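Local coordinates for hypothetical protein (Geobacillus stearothermophilus, PDB 1U84), which is of unknown function but folds as a small, all-helical, single-chain protein of the DUF1871 family, at residues T49-I54 with K73-L78; L12-I17 with V32-V37. All coordinates share one frame; numbering follows the deposited sequence.

Both contacts join helices within one small four-helix fold, and both are buried. Contact 1 pairs helix 47-62 with helix 68-85. Contact 2 pairs helix 8-20 with helix 31-41. They share no helix, yet their centres lie about 11 Å apart and they touch. Leu78 of contact 1 meets Ile17 and Val37 of contact 2, so the two helix pairs close on one common core. No hydrogen bond crosses either interface. In contact 1 every touching residue is buried, and an alanine sits among leucine and isoleucine branches. Contact 2 is also built around an alanine, but reaches toward the surface at Leu14 and Ala35.

Contact 1 of 2, residues T49-I54 with K73-L78; sequences TLAARI and KLARRL
Leu50, Ala51 and Ile54 of helix 47-62 pack around Ala75 of helix 68-85. This is a helix-helix crossing in the core of a four-helix fold. The two helix axes approach to 8.3 Å, with 123° between their N-to-C directions. The backbones come nearest at Ala51 and Ala75, whose CA atoms are 5.2 Å apart. Small side chains at this point let the helices come close.

The contacts with Ala75 are methyl packing against both backbone and side chain. Ala75 CB lies 3.7 Å from Ala51 N, and it also touches Ala51 CB. Leu50 packs CB and CG on the same Ala75 methyl. With CG anti to the backbone N (chi1 178°), Leu50 sets its CG 3.8 Å from Ala75 CB. Beyond it, Leu50 CD2 packs on CA and the carbonyl O of Ala75, and makes a longer contact with Leu78 CB.

The second group centres on Ile54 CD1, which touches the side chains of Leu74 and Leu78 and the backbone N of Ala75. Leu74 does not start out pointing at the other helix, but its CD2 comes to 3.8 Å from Ile54 CD1. The two side chains pass at a slant.

The other two helices complete the surroundings. Trp20 of helix 8-20 touches both Ile54 and Leu74, and Val37 of helix 31-41 touches Ile54 and Leu78. Leu74 also lies near a bound 1,2-ethanediol, probably from the crystallisation liquor.

No hydrogen bond links the two segments, so this part of the interface rests on shape and apolar burial. At its looser margin, Ile54 CD1 stands 4.3 Å from Leu78 CD1.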
loop_
_atom_site.group_PDB
_atom_site.type_symbol
_atom_site.label_atom_id
_atom_site.label_comp_id
_atom_site.label_asym_id
_atom_site.label_seq_id
_atom_site.Cartn_x
_atom_site.Cartn_y
_atom_site.Cartn_z
ATOM N N THR A 49 6.437 -0.183 10.003
ATOM C CA THR A 49 7.241 -1.033 9.143
ATOM C C THR A 49 6.651 -1.017 7.726
ATOM O O THR A 49 7.367 -0.803 6.750
ATOM C CB THR A 49 7.316 -2.474 9.692
ATOM O OG1 THR A 49 7.911 -2.450 11.013
ATOM C CG2 THR A 49 8.159 -3.336 8.779
ATOM N N LEU A 50 5.338 -1.215 7.637
ATOM C CA LEU A 50 4.669 -1.237 6.331
ATOM C C LEU A 50 4.768 0.116 5.640
ATOM O O LEU A 50 4.989 0.178 4.423
ATOM C CB LEU A 50 3.207 -1.680 6.460
ATOM C CG LEU A 50 2.367 -1.706 5.175
ATOM C CD1 LEU A 50 3.013 -2.558 4.095
ATOM C CD2 LEU A 50 0.924 -2.176 5.491
ATOM N N ALA A 51 4.588 1.185 6.415
ATOM C CA ALA A 51 4.632 2.540 5.856
ATOM C C ALA A 51 5.999 2.805 5.226
ATOM O O ALA A 51 6.102 3.434 4.152
ATOM C CB ALA A 51 4.327 3.588 6.928
ATOM N N ALA A 52 7.075 2.344 5.882
ATOM C CA ALA A 52 8.412 2.541 5.334
ATOM C C ALA A 52 8.595 1.754 4.022
ATOM O O ALA A 52 9.195 2.265 3.084
ATOM C CB ALA A 52 9.461 2.173 6.351
ATOM N N ARG A 53 8.011 0.550 3.940
ATOM C CA ARG A 53 8.053 -0.201 2.675
ATOM C C ARG A 53 7.296 0.543 1.559
ATOM O O ARG A 53 7.799 0.670 0.433
ATOM C CB ARG A 53 7.522 -1.641 2.809
ATOM C CG ARG A 53 8.426 -2.603 3.608
ATOM C CD ARG A 53 9.741 -2.971 2.850
ATOM N NE ARG A 53 9.446 -3.567 1.548
ATOM C CZ ARG A 53 9.818 -3.048 0.380
ATOM N NH1 ARG A 53 9.483 -3.645 -0.750
ATOM N NH2 ARG A 53 10.547 -1.934 0.335
ATOM N N ILE A 54 6.091 1.012 1.882
ATOM C CA ILE A 54 5.279 1.806 0.945
ATOM C C ILE A 54 6.086 2.987 0.434
ATOM O O ILE A 54 6.158 3.241 -0.790
ATOM C CB ILE A 54 3.930 2.271 1.566
ATOM C CG1 ILE A 54 3.034 1.045 1.810
ATOM C CG2 ILE A 54 3.231 3.278 0.635
ATOM C CD1 ILE A 54 1.787 1.326 2.672
ATOM N N LYS A 73 -0.859 6.510 7.014
ATOM C CA LYS A 73 -2.315 6.372 6.960
ATOM C C LYS A 73 -2.703 5.195 6.083
ATOM O O LYS A 73 -3.551 4.378 6.457
ATOM C CB LYS A 73 -3.015 7.654 6.485
ATOM C CG LYS A 73 -3.162 8.696 7.562
ATOM C CD LYS A 73 -3.805 9.957 6.967
ATOM C CE LYS A 73 -3.734 11.116 7.969
ATOM N NZ LYS A 73 -4.465 12.296 7.387
ATOM N N LEU A 74 -2.065 5.080 4.920
ATOM C CA LEU A 74 -2.368 3.963 4.062
ATOM C C LEU A 74 -2.029 2.648 4.763
ATOM O O LEU A 74 -2.829 1.729 4.763
ATOM C CB LEU A 74 -1.655 4.083 2.708
ATOM C CG LEU A 74 -1.884 2.836 1.838
ATOM C CD1 LEU A 74 -3.326 2.634 1.417
ATOM C CD2 LEU A 74 -0.997 2.900 0.610
ATOM N N ALA A 75 -0.832 2.565 5.335
ATOM C CA ALA A 75 -0.441 1.321 6.010
ATOM C C ALA A 75 -1.454 0.935 7.080
ATOM O O ALA A 75 -1.790 -0.223 7.223
ATOM C CB ALA A 75 0.932 1.488 6.636
ATOM N N ARG A 76 -1.883 1.907 7.890
ATOM C CA ARG A 76 -2.892 1.622 8.923
ATOM C C ARG A 76 -4.186 1.082 8.338
ATOM O O ARG A 76 -4.746 0.121 8.851
ATOM C CB ARG A 76 -3.164 2.868 9.789
ATOM C CG ARG A 76 -2.000 3.125 10.712
ATOM C CD ARG A 76 -2.130 4.370 11.591
ATOM N NE ARG A 76 -1.079 4.339 12.614
ATOM C CZ ARG A 76 -0.645 5.399 13.307
ATOM N NH1 ARG A 76 -1.127 6.631 13.082
ATOM N NH2 ARG A 76 0.299 5.226 14.234
ATOM N N ARG A 77 -4.625 1.673 7.233
ATOM C CA ARG A 77 -5.876 1.234 6.596
ATOM C C ARG A 77 -5.764 -0.206 6.082
ATOM O O ARG A 77 -6.672 -1.042 6.271
ATOM C CB ARG A 77 -6.304 2.170 5.473
ATOM C CG ARG A 77 -6.588 3.639 5.860
ATOM C CD ARG A 77 -7.460 3.791 7.124
ATOM N NE ARG A 77 -7.542 5.178 7.606
ATOM C CZ ARG A 77 -6.527 5.877 8.125
ATOM N NH1 ARG A 77 -5.322 5.355 8.225
ATOM N NH2 ARG A 77 -6.724 7.126 8.540
ATOM N N LEU A 78 -4.616 -0.521 5.482
ATOM C CA LEU A 78 -4.417 -1.850 4.926
ATOM C C LEU A 78 -4.351 -2.908 6.019
ATOM O O LEU A 78 -4.912 -3.972 5.883
ATOM C CB LEU A 78 -3.131 -1.919 4.089
ATOM C CG LEU A 78 -3.087 -1.015 2.844
ATOM C CD1 LEU A 78 -1.713 -1.153 2.184
ATOM C CD2 LEU A 78 -4.193 -1.346 1.807
#

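Contact 2 of 2, residues L12-I17 with V32-V37; sequences LLLEWI and VEAASV
Ile17 holds CG1 beside its backbone N (chi1 -63°) and CG2 anti to that N; chi2 (153°) then carries CD1 to Val37 of helix 31-41. Both branches touch Ala34. Ile17 CG2 packs 3.7 Å from Ala34 CA. Ile17 CD1 meets Val37 CG1, also at 3.7 Å, and touches the carbonyl O of Ala34. The Ile17 and Val37 side chains run past each other in opposite directions. An alanine in place of Ile17 would probably leave Val37 CG1 without this partner and open a gap beside Ala34.

Leu14 lies one turn earlier on helix 8-20. Leu14 CD2 comes within 3.4 Å of Ala34 O and also packs on Ala34 CB. The Ala34 methyl therefore sits between Leu14 CD2 and Ile17 CG2. The helices cross with 127° between their N-to-C directions and a closest axis distance of 9.1 Å.

On helix 47-62, Tyr58 touches Ile17 and Ile57 touches Val37. The pair thus joins the common core of the four-helix fold. With no hydrogen bond between the segments, their direct association depends on close fit and on keeping Ile17, Ala34 and Val37 from water, while the Leu14 side stays partly open to solvent.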
loop_
_atom_site.group_PDB
_atom_site.type_symbol
_atom_site.label_atom_id
_atom_site.label_comp_id
_atom_site.label_asym_id
_atom_site.label_seq_id
_atom_site.Cartn_x
_atom_site.Cartn_y
_atom_site.Cartn_z
ATOM N N LEU A 12 -9.290 -6.750 -2.723
ATOM C CA LEU A 12 -9.715 -5.530 -2.023
ATOM C C LEU A 12 -8.507 -4.686 -1.616
ATOM O O LEU A 12 -8.469 -3.464 -1.843
ATOM C CB LEU A 12 -10.560 -5.887 -0.801
ATOM C CG LEU A 12 -11.357 -4.748 -0.192
ATOM C CD1 LEU A 12 -12.172 -4.013 -1.268
ATOM C CD2 LEU A 12 -12.247 -5.357 0.865
ATOM N N LEU A 13 -7.500 -5.337 -1.040
ATOM C CA LEU A 13 -6.265 -4.639 -0.726
ATOM C C LEU A 13 -5.652 -3.977 -1.969
ATOM O O LEU A 13 -5.260 -2.818 -1.929
ATOM C CB LEU A 13 -5.217 -5.576 -0.094
ATOM C CG LEU A 13 -5.577 -6.073 1.301
ATOM C CD1 LEU A 13 -4.744 -7.285 1.612
ATOM C CD2 LEU A 13 -5.353 -4.975 2.350
ATOM N N LEU A 14 -5.557 -4.722 -3.055
ATOM C CA LEU A 14 -5.033 -4.154 -4.301
ATOM C C LEU A 14 -5.856 -2.956 -4.780
ATOM O O LEU A 14 -5.286 -1.952 -5.249
ATOM C CB LEU A 14 -4.897 -5.192 -5.420
ATOM C CG LEU A 14 -3.799 -6.257 -5.215
ATOM C CD1 LEU A 14 -3.993 -7.412 -6.190
ATOM C CD2 LEU A 14 -2.365 -5.689 -5.295
ATOM N N GLU A 15 -7.173 -3.070 -4.715
ATOM C CA GLU A 15 -8.050 -1.930 -5.055
ATOM C C GLU A 15 -7.763 -0.696 -4.228
ATOM O O GLU A 15 -7.598 0.409 -4.769
ATOM C CB GLU A 15 -9.520 -2.315 -4.952
ATOM C CG GLU A 15 -10.010 -3.157 -6.104
ATOM C CD GLU A 15 -11.420 -3.690 -5.847
ATOM O OE1 GLU A 15 -11.619 -4.408 -4.831
ATOM O OE2 GLU A 15 -12.324 -3.396 -6.666
ATOM N N TRP A 16 -7.662 -0.880 -2.915
ATOM C CA TRP A 16 -7.345 0.229 -2.013
ATOM C C TRP A 16 -5.997 0.863 -2.324
ATOM O O TRP A 16 -5.850 2.084 -2.273
ATOM C CB TRP A 16 -7.357 -0.262 -0.568
ATOM C CG TRP A 16 -8.723 -0.541 -0.021
ATOM C CD1 TRP A 16 -9.893 -0.676 -0.721
ATOM C CD2 TRP A 16 -9.035 -0.831 1.341
ATOM N NE1 TRP A 16 -10.929 -0.949 0.136
ATOM C CE2 TRP A 16 -10.422 -1.075 1.409
ATOM C CE3 TRP A 16 -8.285 -0.866 2.521
ATOM C CZ2 TRP A 16 -11.067 -1.372 2.617
ATOM C CZ3 TRP A 16 -8.931 -1.179 3.720
ATOM C CH2 TRP A 16 -10.312 -1.409 3.757
ATOM N N ILE A 17 -4.989 0.036 -2.650
ATOM C CA ILE A 17 -3.664 0.573 -2.888
ATOM C C ILE A 17 -3.689 1.382 -4.176
ATOM O O ILE A 17 -3.200 2.509 -4.199
ATOM C CB ILE A 17 -2.571 -0.513 -2.936
ATOM C CG1 ILE A 17 -2.489 -1.209 -1.598
ATOM C CG2 ILE A 17 -1.238 0.143 -3.297
ATOM C CD1 ILE A 17 -1.956 -2.685 -1.686
ATOM N N VAL A 32 2.017 -2.409 -10.523
ATOM C CA VAL A 32 3.319 -2.957 -10.091
ATOM C C VAL A 32 3.523 -2.632 -8.593
ATOM O O VAL A 32 3.835 -3.509 -7.770
ATOM C CB VAL A 32 4.432 -2.373 -10.952
ATOM C CG1 VAL A 32 5.812 -2.710 -10.387
ATOM C CG2 VAL A 32 4.278 -2.896 -12.378
ATOM N N GLU A 33 3.294 -1.361 -8.256
ATOM C CA GLU A 33 3.515 -0.893 -6.899
ATOM C C GLU A 33 2.506 -1.520 -5.940
ATOM O O GLU A 33 2.884 -1.907 -4.809
ATOM C CB GLU A 33 3.441 0.640 -6.874
ATOM C CG GLU A 33 4.560 1.324 -7.686
ATOM C CD GLU A 33 4.427 1.145 -9.178
ATOM O OE1 GLU A 33 3.285 1.141 -9.691
ATOM O OE2 GLU A 33 5.470 1.019 -9.851
ATOM N N ALA A 34 1.254 -1.653 -6.383
ATOM C CA ALA A 34 0.234 -2.333 -5.562
ATOM C C ALA A 34 0.616 -3.774 -5.242
ATOM O O ALA A 34 0.473 -4.203 -4.085
ATOM C CB ALA A 34 -1.125 -2.262 -6.213
ATOM N N ALA A 35 1.133 -4.504 -6.246
ATOM C CA ALA A 35 1.573 -5.886 -5.985
ATOM C C ALA A 35 2.686 -5.920 -4.924
ATOM O O ALA A 35 2.697 -6.817 -4.055
ATOM C CB ALA A 35 2.065 -6.526 -7.284
ATOM N N SER A 36 3.611 -4.952 -5.016
ATOM C CA SER A 36 4.736 -4.888 -4.103
ATOM C C SER A 36 4.265 -4.564 -2.698
ATOM O O SER A 36 4.739 -5.158 -1.719
ATOM C CB SER A 36 5.767 -3.861 -4.591
ATOM O OG SER A 36 6.380 -4.318 -5.787
ATOM N N VAL A 37 3.283 -3.674 -2.606
ATOM C CA VAL A 37 2.779 -3.289 -1.279
ATOM C C VAL A 37 2.017 -4.492 -0.708
ATOM O O VAL A 37 2.154 -4.795 0.480
ATOM C CB VAL A 37 1.881 -2.044 -1.372
ATOM C CG1 VAL A 37 1.206 -1.785 -0.015
ATOM C CG2 VAL A 37 2.722 -0.852 -1.765
#